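Local coordinates for protein endoglucanase E (Clostridium thermocellum, PDB 2WAO) that takes part in breaking down plant cell-wall polysaccharides, its C-terminal domain being a family 2 carbohydrate esterase whose active site also binds cello-oligosaccharides, at residues Glu126-Ser131 against Ile219-Asn224; Gly179-Tyr184 against Thr223-Thr228. All coordinates share one frame; numbering follows the deposited sequence. Where two conformers were deposited one is given.

Interaction 1: Glu126-Ser131 against Ile219-Asn224. With BGC (beta-D-glucopyranose), chain B; FMT (formic acid), chain C.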
loop_
_atom_site.group_PDB
_atom_site.type_symbol
_atom_site.label_atom_id
_atom_site.label_comp_id
_atom_site.label_asym_id
_atom_site.label_seq_id
_atom_site.Cartn_x
_atom_site.Cartn_y
_atom_site.Cartn_z
ATOM N N GLU A 126 7.858 3.225 3.086
ATOM C CA GLU A 126 7.159 1.944 3.265
ATOM C C GLU A 126 5.951 2.249 4.150
ATOM O O GLU A 126 6.080 2.880 5.213
ATOM C CB GLU A 126 8.039 0.912 3.943
ATOM C CG GLU A 126 7.357 -0.453 4.156
ATOM C CD GLU A 126 8.345 -1.491 4.632
ATOM O OE1 GLU A 126 8.908 -1.304 5.711
ATOM O OE2 GLU A 126 8.544 -2.515 3.938
ATOM N N PHE A 127 4.796 1.729 3.731
ATOM C CA PHE A 127 3.573 1.841 4.508
ATOM C C PHE A 127 3.295 0.466 5.072
ATOM O O PHE A 127 3.453 -0.566 4.358
ATOM C CB PHE A 127 2.421 2.228 3.576
ATOM C CG PHE A 127 2.487 3.649 3.118
ATOM C CD1 PHE A 127 1.774 4.627 3.822
ATOM C CD2 PHE A 127 3.260 4.009 2.003
ATOM C CE1 PHE A 127 1.855 5.975 3.445
ATOM C CE2 PHE A 127 3.321 5.382 1.605
ATOM C CZ PHE A 127 2.622 6.324 2.351
ATOM N N ILE A 128 2.876 0.425 6.332
ATOM C CA ILE A 128 2.498 -0.865 6.967
ATOM C C ILE A 128 1.090 -0.698 7.496
ATOM O O ILE A 128 0.864 0.131 8.352
ATOM C CB ILE A 128 3.478 -1.193 8.146
ATOM C CG1 ILE A 128 4.923 -1.240 7.647
ATOM C CG2 ILE A 128 3.105 -2.563 8.843
ATOM C CD1 ILE A 128 5.990 -1.365 8.794
ATOM N N GLY A 129 0.126 -1.493 7.029
ATOM C CA GLY A 129 -1.215 -1.208 7.471
ATOM C C GLY A 129 -2.240 -2.279 7.179
ATOM O O GLY A 129 -1.889 -3.427 7.008
ATOM N N ASP A 130 -3.505 -1.866 7.169
ATOM C CA ASP A 130 -4.622 -2.837 7.128
ATOM C C ASP A 130 -5.528 -2.435 5.961
ATOM O O ASP A 130 -5.030 -1.992 4.901
ATOM C CB ASP A 130 -5.314 -2.870 8.513
ATOM C CG ASP A 130 -5.781 -1.433 9.000
ATOM O OD1 ASP A 130 -6.013 -0.497 8.142
ATOM O OD2 ASP A 130 -5.954 -1.243 10.228
ATOM N N SER A 131 -6.848 -2.534 6.133
ATOM C CA SER A 131 -7.782 -2.295 5.032
ATOM C C SER A 131 -7.718 -0.874 4.527
ATOM O O SER A 131 -7.930 -0.636 3.361
ATOM C CB SER A 131 -9.222 -2.570 5.468
ATOM O OG SER A 131 -9.343 -3.887 5.986
ATOM N N ILE A 219 2.946 3.832 9.667
ATOM C CA ILE A 219 2.257 2.673 10.219
ATOM C C ILE A 219 0.824 3.107 10.485
ATOM O O ILE A 219 0.597 4.098 11.164
ATOM C CB ILE A 219 2.956 2.190 11.522
ATOM C CG1 ILE A 219 4.445 1.846 11.264
ATOM C CG2 ILE A 219 2.184 0.971 12.097
ATOM C CD1 ILE A 219 5.281 1.519 12.546
ATOM N N ASN A 220 -0.144 2.360 9.985
ATOM C CA ASN A 220 -1.544 2.675 10.318
ATOM C C ASN A 220 -2.222 1.393 10.702
ATOM O O ASN A 220 -2.709 0.679 9.859
ATOM C CB ASN A 220 -2.290 3.420 9.181
ATOM C CG ASN A 220 -3.676 3.932 9.640
ATOM O OD1 ASN A 220 -4.319 3.329 10.533
ATOM N ND2 ASN A 220 -4.139 5.047 9.047
ATOM N N LEU A 221 -2.148 1.072 11.991
ATOM C CA LEU A 221 -2.628 -0.191 12.498
ATOM C C LEU A 221 -3.373 0.076 13.797
ATOM O O LEU A 221 -3.059 1.027 14.509
ATOM C CB LEU A 221 -1.459 -1.135 12.784
ATOM C CG LEU A 221 -0.700 -1.663 11.566
ATOM C CD1 LEU A 221 0.602 -2.320 12.148
ATOM C CD2 LEU A 221 -1.609 -2.659 10.818
ATOM N N GLY A 222 -4.306 -0.810 14.111
ATOM C CA GLY A 222 -4.961 -0.793 15.411
ATOM C C GLY A 222 -6.451 -0.692 15.216
ATOM O O GLY A 222 -7.197 -0.968 16.149
ATOM N N THR A 223 -6.918 -0.334 14.013
ATOM C CA THR A 223 -8.384 -0.377 13.765
ATOM C C THR A 223 -9.013 -1.733 14.108
ATOM O O THR A 223 -10.060 -1.808 14.792
ATOM C CB THR A 223 -8.768 0.023 12.288
ATOM O OG1 THR A 223 -8.286 1.344 12.047
ATOM C CG2 THR A 223 -10.292 0.056 12.090
ATOM N N ASN A 224 -8.338 -2.804 13.715
ATOM C CA ASN A 224 -8.914 -4.132 13.936
ATOM C C ASN A 224 -8.739 -4.560 15.386
ATOM O O ASN A 224 -9.433 -5.447 15.852
ATOM C CB ASN A 224 -8.349 -5.134 12.897
ATOM C CG ASN A 224 -8.780 -4.772 11.533
ATOM O OD1 ASN A 224 -7.949 -4.371 10.669
ATOM N ND2 ASN A 224 -10.080 -4.726 11.347
HETATM C C2 BGC B . -16.188 -5.987 7.156
HETATM C C3 BGC B . -15.362 -7.264 7.114
HETATM C C4 BGC B . -13.890 -6.919 6.857
HETATM C C5 BGC B . -13.420 -5.912 7.929
HETATM C C6 BGC B . -11.927 -5.531 7.856
HETATM C C1 BGC B . -15.594 -5.020 8.176
HETATM O O2 BGC B . -17.552 -6.317 7.437
HETATM O O3 BGC B . -15.852 -8.118 6.072
HETATM O O4 BGC B . -13.304 -8.103 7.080
HETATM O O5 BGC B . -14.243 -4.750 7.853
HETATM O O6 BGC B . -11.668 -4.939 6.596
HETATM C C FMT C . -8.609 -2.521 8.921
HETATM O O1 FMT C . -9.109 -3.526 8.396
HETATM O O2 FMT C . -8.994 -1.348 8.822
HETATM O O HOH W 1 -5.709 0.901 11.474
HETATM O O HOH W 2 -5.617 -2.751 12.346
#
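Ile128 and Ile219 sit side by side on neighbouring parallel strands, and the backbone of Asn220 closes the pair: its N donates to Ile128 O over 2.9 Å, with 168° at the hydrogen. The same oxygen also receives a CA-H contact from Ile219 CA at 3.4 Å.

The apolar packing lies on the isoleucine face of the sheet, which helix 233-250 covers through Leu243 and Val247. Branched Ile128 and Ile219 suit a buried strand, and just past them Leu221 brings its tip back toward the sheet. Leu221 CD1 reaches Ile128 CG2 at 4.2 Å, while Leu221 CD2 rests on Gly129 CA at 3.7 Å. A beta carbon at Gly129 would crowd Asn220 O.

Beyond the strand ends polar contacts take over. With chi1 at 54°, the Asp130 carboxylate lies between its own backbone N and carbonyl carbon; OD1 caps Ile132 N at the start of helix 131-134, and OD2 turns to two waters, close to water 1 and 2.6 Å from water 2. Water 1 takes the N-H of Thr223 and also meets Asn220 OD1, whose amide donates through ND2 to Gly261 O; water 2 takes those of Gly222, 2.9 Å from its N, and Asn224. Each water has more acceptors than protons in reach, so not every bond is settled.

In the conformer given of Ser131, OG accepts a hydrogen bond from O6 of the chain B glucose at 2.6 Å, which holds for that copy alone; a formate lies between Ser131 and Asn224. Gly129-Asp130-Ser131 and Gly222-Thr223-Asn224-Asp225 match the Gly-Asp-Ser and Gly-x-Asn-Asp blocks of SGNH hydrolases, which place the nucleophile and an oxyanion-hole asparagine at the strand ends of a parallel sheet.

Interaction 2: Gly179-Tyr184 against Thr223-Thr228. With BGC (beta-D-glucopyranose), chain B; BGC (beta-D-glucopyranose), chain D.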
loop_
_atom_site.group_PDB
_atom_site.type_symbol
_atom_site.label_atom_id
_atom_site.label_comp_id
_atom_site.label_asym_id
_atom_site.label_seq_id
_atom_site.Cartn_x
_atom_site.Cartn_y
_atom_site.Cartn_z
ATOM N N GLY A 179 -4.346 -6.947 12.327
ATOM C CA GLY A 179 -4.053 -6.088 13.474
ATOM C C GLY A 179 -2.729 -6.472 14.098
ATOM O O GLY A 179 -1.969 -7.338 13.580
ATOM N N LEU A 180 -2.454 -5.814 15.218
ATOM C CA LEU A 180 -1.280 -6.070 15.980
ATOM C C LEU A 180 -1.489 -7.228 16.960
ATOM O O LEU A 180 -0.529 -8.007 17.226
ATOM C CB LEU A 180 -0.885 -4.846 16.813
ATOM C CG LEU A 180 -0.177 -3.855 15.907
ATOM C CD1 LEU A 180 -0.272 -2.444 16.399
ATOM C CD2 LEU A 180 1.301 -4.295 15.731
ATOM N N THR A 181 -2.684 -7.292 17.558
ATOM C CA THR A 181 -2.974 -8.400 18.548
ATOM C C THR A 181 -4.079 -9.345 18.105
ATOM O O THR A 181 -4.257 -10.443 18.708
ATOM C CB THR A 181 -3.392 -7.842 19.959
ATOM O OG1 THR A 181 -4.701 -7.283 19.871
ATOM C CG2 THR A 181 -2.406 -6.785 20.430
ATOM N N MET A 182 -4.851 -8.919 17.107
ATOM C CA MET A 182 -6.025 -9.657 16.619
ATOM C C MET A 182 -6.373 -9.161 15.232
ATOM O O MET A 182 -6.024 -8.037 14.877
ATOM C CB MET A 182 -7.227 -9.453 17.570
ATOM C CG MET A 182 -7.670 -8.008 17.618
ATOM S SD MET A 182 -8.991 -7.716 18.786
ATOM C CE MET A 182 -10.290 -8.428 17.825
ATOM N N ASN A 183 -7.068 -9.991 14.461
ATOM C CA ASN A 183 -7.641 -9.585 13.199
ATOM C C ASN A 183 -9.095 -9.175 13.411
ATOM O O ASN A 183 -9.642 -9.396 14.479
ATOM C CB ASN A 183 -7.484 -10.725 12.195
ATOM C CG ASN A 183 -6.015 -11.015 11.948
ATOM O OD1 ASN A 183 -5.202 -10.085 11.819
ATOM N ND2 ASN A 183 -5.646 -12.273 12.039
ATOM N N TYR A 184 -9.692 -8.563 12.408
ATOM C CA TYR A 184 -11.095 -8.127 12.476
ATOM C C TYR A 184 -12.028 -9.208 13.062
ATOM O O TYR A 184 -12.030 -10.335 12.596
ATOM C CB TYR A 184 -11.622 -7.704 11.095
ATOM C CG TYR A 184 -13.052 -7.247 11.264
ATOM C CD1 TYR A 184 -13.341 -6.039 11.902
ATOM C CD2 TYR A 184 -14.111 -8.083 10.893
ATOM C CE1 TYR A 184 -14.665 -5.661 12.134
ATOM C CE2 TYR A 184 -15.442 -7.702 11.113
ATOM C CZ TYR A 184 -15.690 -6.491 11.719
ATOM O OH TYR A 184 -16.992 -6.122 11.926
ATOM N N THR A 223 -6.918 -0.334 14.013
ATOM C CA THR A 223 -8.384 -0.377 13.765
ATOM C C THR A 223 -9.013 -1.733 14.108
ATOM O O THR A 223 -10.060 -1.808 14.792
ATOM C CB THR A 223 -8.768 0.023 12.288
ATOM O OG1 THR A 223 -8.286 1.344 12.047
ATOM C CG2 THR A 223 -10.292 0.056 12.090
ATOM N N ASN A 224 -8.338 -2.804 13.715
ATOM C CA ASN A 224 -8.914 -4.132 13.936
ATOM C C ASN A 224 -8.739 -4.560 15.386
ATOM O O ASN A 224 -9.433 -5.447 15.852
ATOM C CB ASN A 224 -8.349 -5.134 12.897
ATOM C CG ASN A 224 -8.780 -4.772 11.533
ATOM O OD1 ASN A 224 -7.949 -4.371 10.669
ATOM N ND2 ASN A 224 -10.080 -4.726 11.347
ATOM N N ASP A 225 -7.798 -3.935 16.087
ATOM C CA ASP A 225 -7.606 -4.187 17.532
ATOM C C ASP A 225 -8.682 -3.530 18.425
ATOM O O ASP A 225 -8.785 -3.878 19.593
ATOM C CB ASP A 225 -6.218 -3.740 17.969
ATOM C CG ASP A 225 -5.109 -4.554 17.254
ATOM O OD1 ASP A 225 -4.833 -5.684 17.710
ATOM O OD2 ASP A 225 -4.537 -4.086 16.231
ATOM N N PHE A 226 -9.432 -2.565 17.881
ATOM C CA PHE A 226 -10.449 -1.828 18.673
ATOM C C PHE A 226 -11.806 -1.703 18.019
ATOM O O PHE A 226 -12.680 -1.023 18.574
ATOM C CB PHE A 226 -9.914 -0.410 19.093
ATOM C CG PHE A 226 -8.718 -0.487 19.937
ATOM C CD1 PHE A 226 -8.847 -0.667 21.341
ATOM C CD2 PHE A 226 -7.430 -0.475 19.350
ATOM C CE1 PHE A 226 -7.757 -0.824 22.154
ATOM C CE2 PHE A 226 -6.300 -0.643 20.176
ATOM C CZ PHE A 226 -6.462 -0.807 21.575
ATOM N N SER A 227 -12.041 -2.336 16.861
ATOM C CA SER A 227 -13.331 -2.152 16.212
ATOM C C SER A 227 -14.409 -3.113 16.729
ATOM O O SER A 227 -15.554 -2.878 16.507
ATOM C CB SER A 227 -13.250 -2.176 14.678
ATOM O OG SER A 227 -12.787 -3.460 14.227
ATOM N N THR A 228 -14.031 -4.210 17.387
ATOM C CA THR A 228 -15.044 -5.118 17.914
ATOM C C THR A 228 -14.819 -5.264 19.418
ATOM O O THR A 228 -15.498 -4.575 20.198
ATOM C CB THR A 228 -15.100 -6.474 17.137
ATOM O OG1 THR A 228 -13.797 -7.068 17.134
ATOM C CG2 THR A 228 -15.607 -6.259 15.676
HETATM C C2 BGC B . -16.188 -5.987 7.156
HETATM C C3 BGC B . -15.362 -7.264 7.114
HETATM C C4 BGC B . -13.890 -6.919 6.857
HETATM C C5 BGC B . -13.420 -5.912 7.929
HETATM C C6 BGC B . -11.927 -5.531 7.856
HETATM C C1 BGC B . -15.594 -5.020 8.176
HETATM O O2 BGC B . -17.552 -6.317 7.437
HETATM O O3 BGC B . -15.852 -8.118 6.072
HETATM O O4 BGC B . -13.304 -8.103 7.080
HETATM O O5 BGC B . -14.243 -4.750 7.853
HETATM O O6 BGC B . -11.668 -4.939 6.596
HETATM C C2 BGC D . -15.600 -1.301 10.863
HETATM C C3 BGC D . -15.285 -2.160 9.640
HETATM C C4 BGC D . -16.407 -3.149 9.370
HETATM C C5 BGC D . -17.758 -2.430 9.284
HETATM C C6 BGC D . -18.851 -3.503 9.269
HETATM C C1 BGC D . -16.987 -0.650 10.703
HETATM O O2 BGC D . -14.610 -0.292 11.042
HETATM O O3 BGC D . -14.067 -2.839 9.847
HETATM O O4 BGC D . -16.307 -3.791 8.202
HETATM O O5 BGC D . -18.011 -1.583 10.412
HETATM O O6 BGC D . -20.027 -2.767 9.240
#
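Asp225 sends its carboxylate into the bend of Gly179-Tyr184 and collects N-H groups from successive residues. Asp225 OD2 accepts from Leu180 N at 2.9 Å through its syn lone pair, in a bond of 168° at the hydrogen. Asp225 OD1 is gripped twice, by Thr181 N at 2.7 Å on the syn side and by Thr181 OG1, also 2.7 Å, on the anti side. A weak, bent bond from Met182 N to Asp225 OD1 joins them at 3.3 Å. Threonine suits the place because OG1 lies between the backbone N and the carbonyl carbon (chi1 72°), turned to the oxygen its own N-H serves. Gly179 brings its CA close against Asp225 OD2, where little more than a hydrogen fits.

Beside these bonds Met182 slides past Asp225 in the opposite direction, and Met182 CG lies 3.6 Å from Asn224 O; the thioether then bends so that CE meets Thr228 OG1. Farther along, the Tyr184 ring stands nearly perpendicular to the Asn224 amide, which lies at the ring edge together with Ser227 OG, 3.5 Å from Tyr184 CD1, while Thr228 CG2 approaches obliquely. Over one ring face lies the chain B glucose, its C5 3.6 Å from Tyr184 CG and offset toward the rim; O3 of the chain D glucose comes in obliquely.

In the next shell, Asn183 OD1 accepts from Gly179 N. Leu180 packs on Phe236, Ala239 and Tyr240 of helix 233-250, and Phe236 also touches Asp225.

The chemistry implies divided labour: a buried carboxylate, probably ionised and satisfied chiefly by backbone N-H groups, fixes the bend to helix 223-226, and the tyrosine carried at its far end, flanked by Asn224 and Ser227, offers an aromatic face to sugar in the glycan pocket.

In the fold
Both contacts hold on to the segment around helix 223-226; their segments overlap at Thr223 and Asn224, though only Asn224 makes contact in both. Interaction 1 is wholly buried and joins two neighbouring inner strands of the parallel sheet; interaction 2 sits farther out, about 18 Å from the centre of the chain, and is partly exposed, tying an irregular loop to that helix. Each uses an aspartate, but Asp130 reaches the helix start through waters, whereas the side chain of Asp225 reaches out from the helix to bond the loop directly. Leu221 CB meets Leu180 CD1 at 4.0 Å. Both touch the chain B glucose, by a serine hydroxyl and a tyrosine ring respectively.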